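Local coordinates for dimethylsulfoniopropionate lyase (Roseovarius nubinhibens, PDB 4B29), which probably cleaves dimethylsulfoniopropionate to release dimethyl sulfide, and binds a zinc ion in its cupin fold, at residues S131-V136 with V202-A207. Residues are numbered along the deposited sequence; the frame is centred on the assembly and turned at random.
Sequences SLRVTV and VLWRGA. With EDO (1,2-ethanediol), chain F.
The indole of W204 is gripped from two directions, by a charge over one face and a hydroxyl at its edge. R133 runs beside it, the two side chains pointing the same way, and its chain, extended from CG to NE, carries NH1 over the ring to 3.3 Å from CE2 of W204. The guanidinium is tipped 66° from the indole plane, yet R133 CZ stands almost on the normal of the five-membered ring, a cation-pi contact; NH2 of R133 turns to a salt bridge with D212. T135 crosses the tryptophan at about a right angle. Set between its own backbone N and carbonyl carbon (chi1 60°), OG1 of T135 accepts from W204 NE1 at 2.9 Å in a nearly straight bond lying in the ring plane, which should fix the rotation of the indole. That same OG1 hydrogen-bonds O2 of a 1,2-ethanediol, probably a crystallisation additive, at 2.8 Å. These residues project from neighbouring antiparallel strands of the cupin beta-barrel, 133-139 and 198-205, on the face that turns toward the metal site: W204 also touches the zinc ligands H150 and E154. Paired backbone bonds between T135 and V202 tie the strands here. From the other face, V134 CG2 packs alongside L203 CD2 at 3.8 Å. At the end where the two segments draw apart, a water donates to both S131 O, in the loop leading into the strand, and W204 O.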
loop_
_atom_site.group_PDB
_atom_site.type_symbol
_atom_site.label_atom_id
_atom_site.label_comp_id
_atom_site.label_asym_id
_atom_site.label_seq_id
_atom_site.Cartn_x
_atom_site.Cartn_y
_atom_site.Cartn_z
ATOM N N SER A 131 6.528 14.791 6.161
ATOM C CA SER A 131 6.901 15.212 4.781
ATOM C C SER A 131 6.286 14.314 3.718
ATOM O O SER A 131 6.100 14.755 2.547
ATOM C CB SER A 131 8.412 15.223 4.606
ATOM O OG SER A 131 8.967 16.206 5.496
ATOM N N LEU A 132 5.885 13.119 4.124
ATOM C CA LEU A 132 5.356 12.168 3.150
ATOM C C LEU A 132 4.492 11.181 3.916
ATOM O O LEU A 132 4.580 11.119 5.146
ATOM C CB LEU A 132 6.548 11.421 2.569
ATOM C CG LEU A 132 6.253 10.494 1.371
ATOM C CD1 LEU A 132 5.290 11.175 0.286
ATOM C CD2 LEU A 132 7.618 10.081 0.814
ATOM N N ARG A 133 3.653 10.440 3.196
ATOM C CA ARG A 133 3.000 9.300 3.808
ATOM C C ARG A 133 3.165 8.127 2.841
ATOM O O ARG A 133 2.986 8.303 1.617
ATOM C CB ARG A 133 1.545 9.639 4.047
ATOM C CG ARG A 133 0.743 8.562 4.647
ATOM C CD ARG A 133 -0.686 9.100 4.878
ATOM N NE ARG A 133 -1.461 8.224 5.744
ATOM C CZ ARG A 133 -2.567 7.574 5.406
ATOM N NH1 ARG A 133 -3.047 7.614 4.170
ATOM N NH2 ARG A 133 -3.184 6.855 6.306
ATOM N N VAL A 134 3.552 6.982 3.398
ATOM C CA VAL A 134 3.806 5.772 2.597
ATOM C C VAL A 134 2.954 4.671 3.221
ATOM O O VAL A 134 3.124 4.323 4.391
ATOM C CB VAL A 134 5.275 5.348 2.682
ATOM C CG1 VAL A 134 5.465 4.059 1.827
ATOM C CG2 VAL A 134 6.200 6.415 2.170
ATOM N N THR A 135 2.034 4.104 2.439
ATOM C CA THR A 135 1.215 2.998 2.930
ATOM C C THR A 135 1.424 1.760 2.058
ATOM O O THR A 135 1.949 1.848 0.948
ATOM C CB THR A 135 -0.291 3.288 3.000
ATOM O OG1 THR A 135 -0.788 3.608 1.680
ATOM C CG2 THR A 135 -0.556 4.458 3.943
ATOM N N VAL A 136 1.020 0.622 2.603
ATOM C CA VAL A 136 1.169 -0.663 1.885
ATOM C C VAL A 136 -0.173 -1.374 1.961
ATOM O O VAL A 136 -0.814 -1.391 3.025
ATOM C CB VAL A 136 2.275 -1.549 2.594
ATOM C CG1 VAL A 136 2.186 -3.041 2.073
ATOM C CG2 VAL A 136 3.655 -0.972 2.332
ATOM N N VAL A 202 2.401 2.733 -1.636
ATOM C CA VAL A 202 1.674 3.904 -2.175
ATOM C C VAL A 202 2.174 5.164 -1.470
ATOM O O VAL A 202 2.385 5.143 -0.261
ATOM C CB VAL A 202 0.185 3.720 -1.869
ATOM C CG1 VAL A 202 -0.655 4.940 -2.297
ATOM C CG2 VAL A 202 -0.321 2.422 -2.565
ATOM N N LEU A 203 2.375 6.217 -2.238
ATOM C CA LEU A 203 2.710 7.529 -1.639
ATOM C C LEU A 203 1.475 8.440 -1.643
ATOM O O LEU A 203 0.576 8.348 -2.536
ATOM C CB LEU A 203 3.755 8.258 -2.480
ATOM C CG LEU A 203 5.061 7.493 -2.849
ATOM C CD1 LEU A 203 6.028 8.391 -3.555
ATOM C CD2 LEU A 203 5.701 6.916 -1.545
ATOM N N TRP A 204 1.463 9.386 -0.678
ATOM C CA TRP A 204 0.336 10.337 -0.594
ATOM C C TRP A 204 0.896 11.727 -0.402
ATOM O O TRP A 204 1.968 11.888 0.228
ATOM C CB TRP A 204 -0.523 10.056 0.664
ATOM C CG TRP A 204 -1.057 8.669 0.834
ATOM C CD1 TRP A 204 -0.337 7.462 1.013
ATOM C CD2 TRP A 204 -2.416 8.297 0.726
ATOM N NE1 TRP A 204 -1.222 6.421 1.120
ATOM C CE2 TRP A 204 -2.499 6.903 0.947
ATOM C CE3 TRP A 204 -3.597 9.024 0.510
ATOM C CZ2 TRP A 204 -3.722 6.199 0.927
ATOM C CZ3 TRP A 204 -4.845 8.306 0.504
ATOM C CH2 TRP A 204 -4.882 6.933 0.731
ATOM N N ARG A 205 0.214 12.715 -0.976
ATOM C CA ARG A 205 0.625 14.100 -0.752
ATOM C C ARG A 205 -0.548 15.059 -0.884
ATOM O O ARG A 205 -1.648 14.680 -1.345
ATOM C CB ARG A 205 1.731 14.527 -1.725
ATOM C CG ARG A 205 1.135 14.849 -3.125
ATOM C CD ARG A 205 2.281 15.038 -4.136
ATOM N NE ARG A 205 1.674 15.424 -5.445
ATOM C CZ ARG A 205 2.379 15.756 -6.516
ATOM N NH1 ARG A 205 3.724 15.708 -6.524
ATOM N NH2 ARG A 205 1.724 16.134 -7.639
ATOM N N GLY A 206 -0.308 16.304 -0.456
ATOM C CA GLY A 206 -1.272 17.376 -0.840
ATOM C C GLY A 206 -2.237 17.738 0.275
ATOM O O GLY A 206 -2.132 17.257 1.419
ATOM N N ALA A 207 -3.214 18.557 -0.070
ATOM C CA ALA A 207 -4.314 18.870 0.870
ATOM C C ALA A 207 -4.963 17.609 1.378
ATOM O O ALA A 207 -5.204 16.641 0.640
ATOM C CB ALA A 207 -5.377 19.756 0.149
HETATM C C1 EDO F . -2.387 1.271 -0.377
HETATM O O1 EDO F . -2.693 0.299 -1.379
HETATM C C2 EDO F . -3.345 1.029 0.758
HETATM O O2 EDO F . -3.144 2.137 1.612
HETATM O O HOH W 1 3.579 14.133 1.163
#